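PDB 4GE1: biogenic amine-binding protein, which probably sequesters host biogenic amines such as serotonin and norepinephrine in the barrel of a salivary lipocalin, here holding tryptamine. Local coordinates for residues V8-D13 / G84-Y89; W24-Y29 / T44-Q49; Y117-V122 / E147-K152; K12-D17 / I113-S118. All coordinates share one frame; numbering follows the deposited sequence.

Contact 1: residues V8-D13 / G84-Y89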
loop_
_atom_site.group_PDB
_atom_site.type_symbol
_atom_site.label_atom_id
_atom_site.label_comp_id
_atom_site.label_asym_id
_atom_site.label_seq_id
_atom_site.Cartn_x
_atom_site.Cartn_y
_atom_site.Cartn_z
ATOM N N VAL A 8 -1.259 2.577 -15.669
ATOM C CA VAL A 8 -2.217 3.610 -15.294
ATOM C C VAL A 8 -1.518 4.959 -15.169
ATOM O O VAL A 8 -0.348 5.027 -14.784
ATOM C CB VAL A 8 -2.951 3.276 -13.963
ATOM C CG1 VAL A 8 -3.412 1.823 -13.946
ATOM C CG2 VAL A 8 -2.066 3.557 -12.773
ATOM N N ASP A 9 -2.237 6.026 -15.511
ATOM C CA ASP A 9 -1.723 7.381 -15.351
ATOM C C ASP A 9 -1.578 7.687 -13.865
ATOM O O ASP A 9 -2.385 7.227 -13.057
ATOM C CB ASP A 9 -2.650 8.401 -16.010
ATOM C CG ASP A 9 -2.836 8.148 -17.498
ATOM O OD1 ASP A 9 -2.050 7.368 -18.079
ATOM O OD2 ASP A 9 -3.767 8.737 -18.087
ATOM N N THR A 10 -0.556 8.470 -13.523
ATOM C CA THR A 10 -0.159 8.701 -12.135
ATOM C C THR A 10 -0.022 10.192 -11.828
ATOM O O THR A 10 -0.036 11.021 -12.736
ATOM C CB THR A 10 1.204 8.054 -11.846
ATOM O OG1 THR A 10 2.167 8.558 -12.782
ATOM C CG2 THR A 10 1.127 6.551 -11.994
ATOM N N VAL A 11 0.132 10.513 -10.544
ATOM C CA VAL A 11 0.235 11.895 -10.083
ATOM C C VAL A 11 1.471 12.583 -10.645
ATOM O O VAL A 11 2.575 12.046 -10.569
ATOM C CB VAL A 11 0.332 11.974 -8.541
ATOM C CG1 VAL A 11 0.179 13.409 -8.078
ATOM C CG2 VAL A 11 -0.707 11.091 -7.886
ATOM N N LYS A 12 1.281 13.775 -11.199
ATOM C CA LYS A 12 2.397 14.577 -11.687
ATOM C C LYS A 12 3.005 15.380 -10.546
ATOM O O LYS A 12 2.304 15.791 -9.625
ATOM C CB LYS A 12 1.938 15.527 -12.791
ATOM C CG LYS A 12 2.574 15.260 -14.142
ATOM C CD LYS A 12 2.599 16.516 -15.000
ATOM C CE LYS A 12 1.201 17.068 -15.237
ATOM N NZ LYS A 12 1.223 18.245 -16.153
ATOM N N ASP A 13 4.313 15.604 -10.613
ATOM C CA ASP A 13 5.014 16.355 -9.572
ATOM C C ASP A 13 4.785 15.738 -8.187
ATOM O O ASP A 13 4.213 16.363 -7.293
ATOM C CB ASP A 13 4.593 17.826 -9.598
ATOM C CG ASP A 13 4.633 18.418 -11.001
ATOM O OD1 ASP A 13 5.717 18.869 -11.435
ATOM O OD2 ASP A 13 3.576 18.429 -11.667
ATOM N N GLY A 84 10.774 9.803 -13.110
ATOM C CA GLY A 84 10.838 11.246 -13.206
ATOM C C GLY A 84 10.143 11.897 -12.031
ATOM O O GLY A 84 10.421 11.568 -10.879
ATOM N N ASN A 85 9.221 12.808 -12.321
ATOM C CA ASN A 85 8.507 13.536 -11.280
ATOM C C ASN A 85 7.167 12.907 -10.886
ATOM O O ASN A 85 6.443 13.444 -10.045
ATOM C CB ASN A 85 8.291 14.985 -11.717
ATOM C CG ASN A 85 8.824 15.981 -10.709
ATOM O OD1 ASN A 85 9.487 15.606 -9.740
ATOM N ND2 ASN A 85 8.544 17.261 -10.934
ATOM N N ASN A 86 6.843 11.765 -11.485
ATOM C CA ASN A 86 5.542 11.146 -11.264
ATOM C C ASN A 86 5.483 10.245 -10.039
ATOM O O ASN A 86 6.509 9.806 -9.521
ATOM C CB ASN A 86 5.105 10.356 -12.498
ATOM C CG ASN A 86 5.231 11.158 -13.770
ATOM O OD1 ASN A 86 4.595 12.201 -13.925
ATOM N ND2 ASN A 86 6.052 10.673 -14.696
ATOM N N GLY A 87 4.265 9.963 -9.592
ATOM C CA GLY A 87 4.053 9.072 -8.468
ATOM C C GLY A 87 4.069 7.628 -8.918
ATOM O O GLY A 87 3.069 6.914 -8.797
ATOM N N LYS A 88 5.212 7.192 -9.431
ATOM C CA LYS A 88 5.335 5.852 -9.992
ATOM C C LYS A 88 6.726 5.292 -9.757
ATOM O O LYS A 88 7.730 5.949 -10.044
ATOM C CB LYS A 88 5.037 5.884 -11.488
ATOM C CG LYS A 88 5.254 4.561 -12.199
ATOM C CD LYS A 88 4.768 4.652 -13.641
ATOM C CE LYS A 88 4.923 3.324 -14.366
ATOM N NZ LYS A 88 4.092 2.236 -13.759
ATOM N N TYR A 89 6.788 4.076 -9.235
ATOM C CA TYR A 89 8.073 3.477 -8.914
ATOM C C TYR A 89 7.986 1.967 -8.829
ATOM O O TYR A 89 6.900 1.392 -8.782
ATOM C CB TYR A 89 8.648 4.059 -7.608
ATOM C CG TYR A 89 7.832 3.793 -6.353
ATOM C CD1 TYR A 89 8.254 2.861 -5.408
ATOM C CD2 TYR A 89 6.654 4.486 -6.101
ATOM C CE1 TYR A 89 7.513 2.609 -4.253
ATOM C CE2 TYR A 89 5.904 4.239 -4.945
ATOM C CZ TYR A 89 6.343 3.306 -4.028
ATOM O OH TYR A 89 5.608 3.065 -2.890
#
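Val11 and Gly87 form the close part of this contact, where the N-terminal segment 8-13 runs roughly antiparallel to the segment 84-89 that leads into strand 88-96 of the lipocalin barrel. Gly87 N donates to Val11 O at 2.9 Å, in the carbonyl plane, and Asn86 CA adds a C-H...O contact to the same oxygen at 3.2 Å. Gly87 is the centre of an inverse gamma turn. Beside it Thr10 presents two branches. Its OG1 lies between backbone N and carbonyl carbon (chi1 56°), which turns it to Asn86 CB at 3.5 Å, while Thr10 CG2 packs 4.0 Å from Lys88 CB.

The solvent side is looser. Lys12 CG runs alongside Asn86 and comes 3.7 Å from its OD1. Farther on, Asn85 ND2 makes a weak, bent hydrogen bond of 3.3 Å to Asp13 OD1, with amide and carboxylate planes 72° apart. Val11 and Gly87 also bond through their backbones to Tyr112 of strand 102-115, which ties both segments to the sheet. The N-terminal segment is therefore probably held here mainly by backbone bonds, and the exposed, weakly bonded Asp13-Asn85 pair probably adds little to its position.

Contact 2: residues W24-Y29 / T44-Q49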
loop_
_atom_site.group_PDB
_atom_site.type_symbol
_atom_site.label_atom_id
_atom_site.label_comp_id
_atom_site.label_asym_id
_atom_site.label_seq_id
_atom_site.Cartn_x
_atom_site.Cartn_y
_atom_site.Cartn_z
ATOM N N TRP A 24 -0.350 5.097 6.803
ATOM C CA TRP A 24 -1.562 5.019 5.990
ATOM C C TRP A 24 -2.434 3.835 6.400
ATOM O O TRP A 24 -1.925 2.785 6.770
ATOM C CB TRP A 24 -1.197 4.823 4.514
ATOM C CG TRP A 24 -0.554 6.023 3.838
ATOM C CD1 TRP A 24 0.781 6.233 3.625
ATOM C CD2 TRP A 24 -1.229 7.148 3.260
ATOM N NE1 TRP A 24 0.976 7.420 2.958
ATOM C CE2 TRP A 24 -0.243 7.999 2.724
ATOM C CE3 TRP A 24 -2.573 7.517 3.145
ATOM C CZ2 TRP A 24 -0.558 9.197 2.092
ATOM C CZ3 TRP A 24 -2.881 8.697 2.517
ATOM C CH2 TRP A 24 -1.879 9.529 2.001
ATOM N N TYR A 25 -3.749 4.008 6.318
ATOM C CA TYR A 25 -4.677 2.906 6.495
ATOM C C TYR A 25 -5.302 2.571 5.145
ATOM O O TYR A 25 -5.703 3.466 4.400
ATOM C CB TYR A 25 -5.783 3.278 7.481
ATOM C CG TYR A 25 -5.298 3.526 8.890
ATOM C CD1 TYR A 25 -4.938 4.804 9.307
ATOM C CD2 TYR A 25 -5.200 2.487 9.802
ATOM C CE1 TYR A 25 -4.488 5.037 10.598
ATOM C CE2 TYR A 25 -4.753 2.712 11.097
ATOM C CZ TYR A 25 -4.395 3.989 11.486
ATOM O OH TYR A 25 -3.957 4.220 12.770
ATOM N N ILE A 26 -5.374 1.282 4.832
ATOM C CA ILE A 26 -6.039 0.834 3.613
ATOM C C ILE A 26 -7.516 0.615 3.907
ATOM O O ILE A 26 -7.891 -0.326 4.606
ATOM C CB ILE A 26 -5.392 -0.435 3.048
ATOM C CG1 ILE A 26 -3.884 -0.203 2.881
ATOM C CG2 ILE A 26 -6.026 -0.803 1.709
ATOM C CD1 ILE A 26 -3.195 -1.213 2.010
ATOM N N THR A 27 -8.350 1.510 3.390
ATOM C CA THR A 27 -9.761 1.523 3.747
ATOM C C THR A 27 -10.644 0.719 2.789
ATOM O O THR A 27 -11.621 0.103 3.208
ATOM C CB THR A 27 -10.285 2.966 3.841
ATOM O OG1 THR A 27 -9.998 3.661 2.620
ATOM C CG2 THR A 27 -9.615 3.688 5.002
ATOM N N HIS A 28 -10.302 0.744 1.507
ATOM C CA HIS A 28 -11.090 0.079 0.471
ATOM C C HIS A 28 -10.134 -0.491 -0.554
ATOM O O HIS A 28 -9.067 0.081 -0.799
ATOM C CB HIS A 28 -11.996 1.076 -0.253
ATOM C CG HIS A 28 -12.953 1.803 0.641
ATOM N ND1 HIS A 28 -12.550 2.775 1.527
ATOM C CD2 HIS A 28 -14.297 1.710 0.766
ATOM C CE1 HIS A 28 -13.604 3.248 2.168
ATOM N NE2 HIS A 28 -14.676 2.617 1.726
ATOM N N TYR A 29 -10.513 -1.599 -1.182
ATOM C CA TYR A 29 -9.652 -2.175 -2.204
ATOM C C TYR A 29 -10.255 -3.312 -3.013
ATOM O O TYR A 29 -11.093 -4.075 -2.527
ATOM C CB TYR A 29 -8.329 -2.634 -1.589
ATOM C CG TYR A 29 -8.436 -3.777 -0.608
ATOM C CD1 TYR A 29 -8.425 -5.097 -1.039
ATOM C CD2 TYR A 29 -8.505 -3.536 0.761
ATOM C CE1 TYR A 29 -8.489 -6.148 -0.128
ATOM C CE2 TYR A 29 -8.564 -4.575 1.675
ATOM C CZ TYR A 29 -8.559 -5.878 1.233
ATOM O OH TYR A 29 -8.630 -6.902 2.166
ATOM N N THR A 44 -5.266 -3.309 6.947
ATOM C CA THR A 44 -3.858 -3.022 6.729
ATOM C C THR A 44 -3.496 -1.598 7.139
ATOM O O THR A 44 -4.185 -0.636 6.799
ATOM C CB THR A 44 -3.420 -3.284 5.276
ATOM O OG1 THR A 44 -3.451 -4.697 5.004
ATOM C CG2 THR A 44 -1.994 -2.764 5.063
ATOM N N LYS A 45 -2.424 -1.479 7.906
ATOM C CA LYS A 45 -1.840 -0.183 8.210
ATOM C C LYS A 45 -0.385 -0.285 7.809
ATOM O O LYS A 45 0.245 -1.336 7.984
ATOM C CB LYS A 45 -1.964 0.132 9.704
ATOM C CG LYS A 45 -1.224 1.387 10.147
ATOM C CD LYS A 45 -1.488 1.693 11.619
ATOM C CE LYS A 45 -0.858 3.023 12.031
ATOM N NZ LYS A 45 -1.235 3.420 13.428
ATOM N N PHE A 46 0.158 0.781 7.237
ATOM C CA PHE A 46 1.586 0.766 6.962
ATOM C C PHE A 46 2.314 2.031 7.380
ATOM O O PHE A 46 1.726 3.110 7.488
ATOM C CB PHE A 46 1.936 0.292 5.534
ATOM C CG PHE A 46 1.398 1.151 4.412
ATOM C CD1 PHE A 46 2.244 1.998 3.705
ATOM C CD2 PHE A 46 0.074 1.050 4.006
ATOM C CE1 PHE A 46 1.771 2.764 2.630
ATOM C CE2 PHE A 46 -0.408 1.806 2.926
ATOM C CZ PHE A 46 0.443 2.672 2.248
ATOM N N LEU A 47 3.598 1.857 7.665
ATOM C CA LEU A 47 4.440 2.932 8.161
ATOM C C LEU A 47 5.595 3.109 7.193
ATOM O O LEU A 47 6.238 2.137 6.804
ATOM C CB LEU A 47 4.978 2.549 9.546
ATOM C CG LEU A 47 5.536 3.637 10.456
ATOM C CD1 LEU A 47 4.416 4.568 10.874
ATOM C CD2 LEU A 47 6.199 3.013 11.680
ATOM N N HIS A 48 5.890 4.338 6.799
ATOM C CA HIS A 48 7.003 4.488 5.872
ATOM C C HIS A 48 7.862 5.738 6.036
ATOM O O HIS A 48 7.475 6.706 6.687
ATOM C CB HIS A 48 6.560 4.263 4.408
ATOM C CG HIS A 48 5.491 5.197 3.932
ATOM N ND1 HIS A 48 4.802 5.000 2.753
ATOM C CD2 HIS A 48 5.003 6.340 4.470
ATOM C CE1 HIS A 48 3.931 5.979 2.586
ATOM N NE2 HIS A 48 4.032 6.804 3.613
ATOM N N GLN A 49 9.055 5.686 5.456
ATOM C CA GLN A 49 10.002 6.781 5.585
ATOM C C GLN A 49 10.893 6.882 4.360
ATOM O O GLN A 49 11.107 5.902 3.645
ATOM C CB GLN A 49 10.883 6.574 6.817
ATOM C CG GLN A 49 11.459 5.167 6.883
ATOM C CD GLN A 49 12.678 5.035 7.780
ATOM O OE1 GLN A 49 12.730 5.581 8.890
ATOM N NE2 GLN A 49 13.669 4.288 7.302
HETATM O O HOH W 1 -7.137 -2.923 4.603
#
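Phe46 CG sits between its backbone N and carbonyl carbon (chi1 62°), and Trp24 CG lies anti to its carbonyl carbon (chi1 -70°). Trp24 CB stands over one face of the phenyl ring, 3.8 Å from its centroid and offset toward the rim, in a CH-pi contact. The five-membered ring of Trp24 is nearly parallel to Phe46 but slid aside, with little overlap. His48 completes the aromatic cluster: its NE2 lies 3.2 Å from Trp24 NE1, at the edge of the indole, and His48 ND1 is hydrogen-bonded to Glu58.

Strands 23-31 and 43-50 pair antiparallel as a hairpin of the lipocalin barrel. Trp24 and Phe46 are a hydrogen-bonded pair, with Trp24 N to Phe46 O at 3.0 Å and Phe46 N to Trp24 O at 2.9 Å. Beyond, a water bridges Ile26 O and Thr44 N. Ile26 CD1 packs 3.6 Å from Thr44 CG2, and Ile26 also touches the bound tryptamine.

On the opposite face of the sheet, extended Lys45 runs alongside Tyr25, and its NZ donates to Tyr25 OH at 2.9 Å. The chemistry implies a divided hairpin: a largely aromatic and aliphatic face from which Ile26 reaches the tryptamine, and a face where Lys45 also forms a salt bridge with Asp181, which probably balances its charge.

Contact 3: residues Y117-V122 / E147-K152; sequences YSKYSV and EDVKSK
Tyr120 and Lys119, at the start of strand 120-127 of the lipocalin barrel, pack against Val149 and Lys152 where helix 150-159 begins, so the contact joins the barrel wall to the helix on its outside.

Apolar contacts carry most of it. Val149 CB lies 4.0 Å from Tyr120 CD2. Tyr120 CG stands between its backbone N and carbonyl carbon (chi1 79°), the setting in which the ring meets Val149. Lys119 supplies a second apolar touch, its CD 3.5 Å from Val149 CG1. Farther along the ring, the Lys152 side chain crosses the tyrosine at about a right angle.

Electrostatic terms are slight. Lys119 NZ and Asp148 OD1 stand 5.4 Å apart, opposite in charge but not in contact, although the lysine CE comes to 4.0 Å from the same Asp148 OD1. Any attraction is therefore probably weak in this exposed place.

Polar bonding of Tyr120 is directed to the neighbouring strand 102-115: its hydroxyl bonds to Asp114 and its carbonyl oxygen to Thr115. Val153, one residue past 147-152, continues the helix side of the packing. The phenol oxygen has a carbon neighbour as well, Lys152 CB, 3.5 Å from Tyr120 OH.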
loop_
_atom_site.group_PDB
_atom_site.type_symbol
_atom_site.label_atom_id
_atom_site.label_comp_id
_atom_site.label_asym_id
_atom_site.label_seq_id
_atom_site.Cartn_x
_atom_site.Cartn_y
_atom_site.Cartn_z
ATOM N N TYR A 117 -1.787 13.984 -0.075
ATOM C CA TYR A 117 -0.669 13.870 0.866
ATOM C C TYR A 117 -1.075 13.750 2.344
ATOM O O TYR A 117 -0.543 12.902 3.072
ATOM C CB TYR A 117 0.335 15.015 0.662
ATOM C CG TYR A 117 0.921 15.045 -0.734
ATOM C CD1 TYR A 117 2.033 14.277 -1.057
ATOM C CD2 TYR A 117 0.348 15.826 -1.738
ATOM C CE1 TYR A 117 2.567 14.292 -2.334
ATOM C CE2 TYR A 117 0.872 15.843 -3.022
ATOM C CZ TYR A 117 1.981 15.073 -3.313
ATOM O OH TYR A 117 2.513 15.078 -4.579
ATOM N N SER A 118 -2.010 14.587 2.786
ATOM C CA SER A 118 -2.346 14.654 4.210
ATOM C C SER A 118 -3.685 14.004 4.573
ATOM O O SER A 118 -4.105 14.048 5.728
ATOM C CB SER A 118 -2.273 16.102 4.733
ATOM O OG SER A 118 -3.229 16.952 4.118
ATOM N N LYS A 119 -4.349 13.393 3.595
ATOM C CA LYS A 119 -5.624 12.728 3.855
ATOM C C LYS A 119 -5.776 11.382 3.154
ATOM O O LYS A 119 -6.028 10.363 3.808
ATOM C CB LYS A 119 -6.797 13.633 3.487
ATOM C CG LYS A 119 -7.053 14.745 4.482
ATOM C CD LYS A 119 -8.271 15.554 4.092
ATOM C CE LYS A 119 -8.591 16.587 5.152
ATOM N NZ LYS A 119 -7.438 17.498 5.399
ATOM N N TYR A 120 -5.629 11.383 1.830
ATOM C CA TYR A 120 -5.933 10.201 1.030
ATOM C C TYR A 120 -4.930 9.973 -0.095
ATOM O O TYR A 120 -4.272 10.901 -0.560
ATOM C CB TYR A 120 -7.325 10.335 0.416
ATOM C CG TYR A 120 -7.352 11.237 -0.809
ATOM C CD1 TYR A 120 -7.204 10.713 -2.095
ATOM C CD2 TYR A 120 -7.509 12.610 -0.677
ATOM C CE1 TYR A 120 -7.219 11.542 -3.217
ATOM C CE2 TYR A 120 -7.526 13.446 -1.790
ATOM C CZ TYR A 120 -7.380 12.906 -3.057
ATOM O OH TYR A 120 -7.398 13.734 -4.157
ATOM N N SER A 121 -4.836 8.728 -0.534
ATOM C CA SER A 121 -4.128 8.398 -1.760
ATOM C C SER A 121 -4.820 7.216 -2.421
ATOM O O SER A 121 -5.433 6.393 -1.750
ATOM C CB SER A 121 -2.663 8.070 -1.482
ATOM O OG SER A 121 -2.536 6.954 -0.623
ATOM N N VAL A 122 -4.729 7.142 -3.740
ATOM C CA VAL A 122 -5.322 6.037 -4.477
ATOM C C VAL A 122 -4.227 5.370 -5.301
ATOM O O VAL A 122 -3.474 6.039 -6.008
ATOM C CB VAL A 122 -6.468 6.527 -5.360
ATOM C CG1 VAL A 122 -7.070 5.372 -6.140
ATOM C CG2 VAL A 122 -7.519 7.221 -4.494
ATOM N N GLU A 147 -14.821 12.526 5.301
ATOM C CA GLU A 147 -16.037 12.776 4.535
ATOM C C GLU A 147 -15.841 13.806 3.421
ATOM O O GLU A 147 -16.417 13.672 2.342
ATOM C CB GLU A 147 -17.174 13.202 5.471
ATOM C CG GLU A 147 -18.557 13.228 4.828
ATOM C CD GLU A 147 -18.846 14.523 4.086
ATOM O OE1 GLU A 147 -18.284 15.574 4.469
ATOM O OE2 GLU A 147 -19.641 14.490 3.121
ATOM N N ASP A 148 -15.023 14.825 3.676
ATOM C CA ASP A 148 -14.871 15.937 2.735
ATOM C C ASP A 148 -13.963 15.651 1.532
ATOM O O ASP A 148 -13.795 16.508 0.658
ATOM C CB ASP A 148 -14.422 17.213 3.462
ATOM C CG ASP A 148 -13.214 16.991 4.353
ATOM O OD1 ASP A 148 -12.428 16.057 4.086
ATOM O OD2 ASP A 148 -13.046 17.760 5.323
ATOM N N VAL A 149 -13.383 14.454 1.485
ATOM C CA VAL A 149 -12.559 14.058 0.344
ATOM C C VAL A 149 -13.122 12.838 -0.376
ATOM O O VAL A 149 -12.498 12.313 -1.297
ATOM C CB VAL A 149 -11.084 13.775 0.738
ATOM C CG1 VAL A 149 -10.454 14.998 1.380
ATOM C CG2 VAL A 149 -10.986 12.556 1.654
ATOM N N LYS A 150 -14.299 12.383 0.041
ATOM C CA LYS A 150 -14.940 11.254 -0.625
ATOM C C LYS A 150 -15.044 11.500 -2.132
ATOM O O LYS A 150 -14.738 10.619 -2.934
ATOM C CB LYS A 150 -16.328 10.982 -0.041
ATOM C CG LYS A 150 -16.334 10.556 1.420
ATOM C CD LYS A 150 -17.752 10.239 1.898
ATOM C CE LYS A 150 -17.787 9.949 3.392
ATOM N NZ LYS A 150 -16.839 8.861 3.769
ATOM N N SER A 151 -15.468 12.701 -2.516
ATOM C CA SER A 151 -15.649 13.018 -3.934
ATOM C C SER A 151 -14.338 12.916 -4.714
ATOM O O SER A 151 -14.302 12.357 -5.810
ATOM C CB SER A 151 -16.288 14.399 -4.115
ATOM O OG SER A 151 -15.522 15.405 -3.479
ATOM N N LYS A 152 -13.264 13.449 -4.142
ATOM C CA LYS A 152 -11.945 13.358 -4.765
ATOM C C LYS A 152 -11.499 11.908 -4.984
ATOM O O LYS A 152 -10.898 11.582 -6.003
ATOM C CB LYS A 152 -10.908 14.113 -3.932
ATOM C CG LYS A 152 -11.264 15.568 -3.672
ATOM C CD LYS A 152 -10.071 16.479 -3.925
ATOM C CE LYS A 152 -10.374 17.919 -3.538
ATOM N NZ LYS A 152 -10.648 18.057 -2.077
#

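Contact 4: residues K12-D17 / I113-S118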
loop_
_atom_site.group_PDB
_atom_site.type_symbol
_atom_site.label_atom_id
_atom_site.label_comp_id
_atom_site.label_asym_id
_atom_site.label_seq_id
_atom_site.Cartn_x
_atom_site.Cartn_y
_atom_site.Cartn_z
ATOM N N LYS A 12 1.281 13.775 -11.199
ATOM C CA LYS A 12 2.397 14.577 -11.687
ATOM C C LYS A 12 3.005 15.380 -10.546
ATOM O O LYS A 12 2.304 15.791 -9.625
ATOM C CB LYS A 12 1.938 15.527 -12.791
ATOM C CG LYS A 12 2.574 15.260 -14.142
ATOM C CD LYS A 12 2.599 16.516 -15.000
ATOM C CE LYS A 12 1.201 17.068 -15.237
ATOM N NZ LYS A 12 1.223 18.245 -16.153
ATOM N N ASP A 13 4.313 15.604 -10.613
ATOM C CA ASP A 13 5.014 16.355 -9.572
ATOM C C ASP A 13 4.785 15.738 -8.187
ATOM O O ASP A 13 4.213 16.363 -7.293
ATOM C CB ASP A 13 4.593 17.826 -9.598
ATOM C CG ASP A 13 4.633 18.418 -11.001
ATOM O OD1 ASP A 13 5.717 18.869 -11.435
ATOM O OD2 ASP A 13 3.576 18.429 -11.667
ATOM N N PHE A 14 5.244 14.502 -8.028
ATOM C CA PHE A 14 5.086 13.754 -6.786
ATOM C C PHE A 14 6.046 14.279 -5.722
ATOM O O PHE A 14 7.267 14.238 -5.900
ATOM C CB PHE A 14 5.350 12.271 -7.059
ATOM C CG PHE A 14 4.785 11.335 -6.021
ATOM C CD1 PHE A 14 3.428 11.322 -5.736
ATOM C CD2 PHE A 14 5.606 10.437 -5.366
ATOM C CE1 PHE A 14 2.902 10.441 -4.794
ATOM C CE2 PHE A 14 5.087 9.548 -4.422
ATOM C CZ PHE A 14 3.733 9.553 -4.138
ATOM N N ASN A 15 5.494 14.788 -4.625
ATOM C CA ASN A 15 6.310 15.276 -3.516
ATOM C C ASN A 15 6.631 14.149 -2.536
ATOM O O ASN A 15 5.852 13.851 -1.629
ATOM C CB ASN A 15 5.615 16.431 -2.794
ATOM C CG ASN A 15 6.536 17.150 -1.816
ATOM O OD1 ASN A 15 7.322 16.524 -1.100
ATOM N ND2 ASN A 15 6.451 18.473 -1.794
ATOM N N LYS A 16 7.784 13.521 -2.733
ATOM C CA LYS A 16 8.174 12.366 -1.943
ATOM C C LYS A 16 8.272 12.701 -0.460
ATOM O O LYS A 16 7.791 11.951 0.387
ATOM C CB LYS A 16 9.503 11.806 -2.451
ATOM C CG LYS A 16 9.481 11.421 -3.924
ATOM C CD LYS A 16 10.746 10.672 -4.310
ATOM C CE LYS A 16 10.935 10.645 -5.812
ATOM N NZ LYS A 16 11.017 12.021 -6.377
ATOM N N ASP A 17 8.896 13.834 -0.154
ATOM C CA ASP A 17 9.082 14.259 1.226
ATOM C C ASP A 17 7.763 14.301 1.991
ATOM O O ASP A 17 7.695 13.862 3.136
ATOM C CB ASP A 17 9.762 15.631 1.278
ATOM C CG ASP A 17 11.182 15.600 0.748
ATOM O OD1 ASP A 17 11.893 14.608 1.005
ATOM O OD2 ASP A 17 11.591 16.571 0.075
ATOM N N ILE A 113 -2.350 6.989 -8.455
ATOM C CA ILE A 113 -3.341 7.620 -9.304
ATOM C C ILE A 113 -3.644 9.043 -8.841
ATOM O O ILE A 113 -3.830 9.946 -9.667
ATOM C CB ILE A 113 -4.627 6.781 -9.299
ATOM C CG1 ILE A 113 -4.353 5.413 -9.921
ATOM C CG2 ILE A 113 -5.748 7.501 -10.019
ATOM C CD1 ILE A 113 -5.496 4.433 -9.775
ATOM N N ASP A 114 -3.678 9.235 -7.521
ATOM C CA ASP A 114 -3.961 10.539 -6.922
ATOM C C ASP A 114 -3.664 10.547 -5.416
ATOM O O ASP A 114 -3.658 9.498 -4.767
ATOM C CB ASP A 114 -5.419 10.934 -7.166
ATOM C CG ASP A 114 -5.706 12.383 -6.805
ATOM O OD1 ASP A 114 -4.778 13.218 -6.883
ATOM O OD2 ASP A 114 -6.864 12.691 -6.452
ATOM N N THR A 115 -3.424 11.738 -4.870
ATOM C CA THR A 115 -3.227 11.910 -3.431
ATOM C C THR A 115 -3.179 13.387 -3.064
ATOM O O THR A 115 -2.732 14.217 -3.856
ATOM C CB THR A 115 -1.922 11.263 -2.948
ATOM O OG1 THR A 115 -1.824 11.387 -1.523
ATOM C CG2 THR A 115 -0.720 11.945 -3.595
ATOM N N ASP A 116 -3.643 13.718 -1.864
ATOM C CA ASP A 116 -3.515 15.080 -1.362
ATOM C C ASP A 116 -2.487 15.105 -0.236
ATOM O O ASP A 116 -2.341 16.106 0.470
ATOM C CB ASP A 116 -4.865 15.626 -0.891
ATOM C CG ASP A 116 -5.367 14.946 0.369
ATOM O OD1 ASP A 116 -4.783 13.914 0.773
ATOM O OD2 ASP A 116 -6.356 15.442 0.950
ATOM N N TYR A 117 -1.787 13.984 -0.075
ATOM C CA TYR A 117 -0.669 13.870 0.866
ATOM C C TYR A 117 -1.075 13.750 2.344
ATOM O O TYR A 117 -0.543 12.902 3.072
ATOM C CB TYR A 117 0.335 15.015 0.662
ATOM C CG TYR A 117 0.921 15.045 -0.734
ATOM C CD1 TYR A 117 2.033 14.277 -1.057
ATOM C CD2 TYR A 117 0.348 15.826 -1.738
ATOM C CE1 TYR A 117 2.567 14.292 -2.334
ATOM C CE2 TYR A 117 0.872 15.843 -3.022
ATOM C CZ TYR A 117 1.981 15.073 -3.313
ATOM O OH TYR A 117 2.513 15.078 -4.579
ATOM N N SER A 118 -2.010 14.587 2.786
ATOM C CA SER A 118 -2.346 14.654 4.210
ATOM C C SER A 118 -3.685 14.004 4.573
ATOM O O SER A 118 -4.105 14.048 5.728
ATOM C CB SER A 118 -2.273 16.102 4.733
ATOM O OG SER A 118 -3.229 16.952 4.118
#
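Tyr117 reaches from the turn between strands 102-115 and 120-127 of the lipocalin barrel to the backbone of Asn15, the N-cap residue of helix 16-19. Asn15 N donates to Tyr117 OH at 3.0 Å in a nearly straight bond, 174° at the hydrogen. Around this bond the touches are lighter: Asn15 CB lies 3.8 Å from Tyr117 CE1, and Phe14 CD1 is 4.0 Å from Tyr117 OH. Phe14 meets the strand through its ring edge, where Thr115 CG2 approaches CE1 to 4.1 Å.

The next shell fixes these groups. Thr115 OG1 lies anti to its backbone N (chi1 -176°) and accepts from Tyr117 N in an ST turn, a bond within the segment 113-118 that steadies the base of the tyrosine. On the helix side, Asn15 OD1 caps the backbone N of Asn18, and the Phe14 and Phe19 rings meet farther in, their planes about 50° apart.

Tyr117 O is hydrogen-bonded to Arg141 NE, which gives the turn a further tie. One threonine therefore serves both levels, its OG1 3.0 Å from Tyr117 N and its methyl carbon CG2 over the centre of the Tyr117 ring, 4.1 Å above the ring plane.

Overall arrangement
Contact 2 is the buried one, near the centre of the chain and beside the ligand, whereas contact 1 lies at the surface and contacts 3 and 4 are partly buried. Contacts 1 and 4 share Lys12 and Asp13, so the N-terminal segment is held first by the approach to strand 88-96 and then by the turn after strand 102-115. Contacts 3 and 4 share Tyr117 and Ser118 of that turn. The Trp24 ring touches the backbone of Tyr117 and Tyr120, joining contact 2 to contacts 3 and 4. Chemistry follows place: strand pairing and aromatic packing in contact 2, mainly backbone bonding in contact 1, one straight bond in contact 4, and apolar helix-to-barrel packing in contact 3.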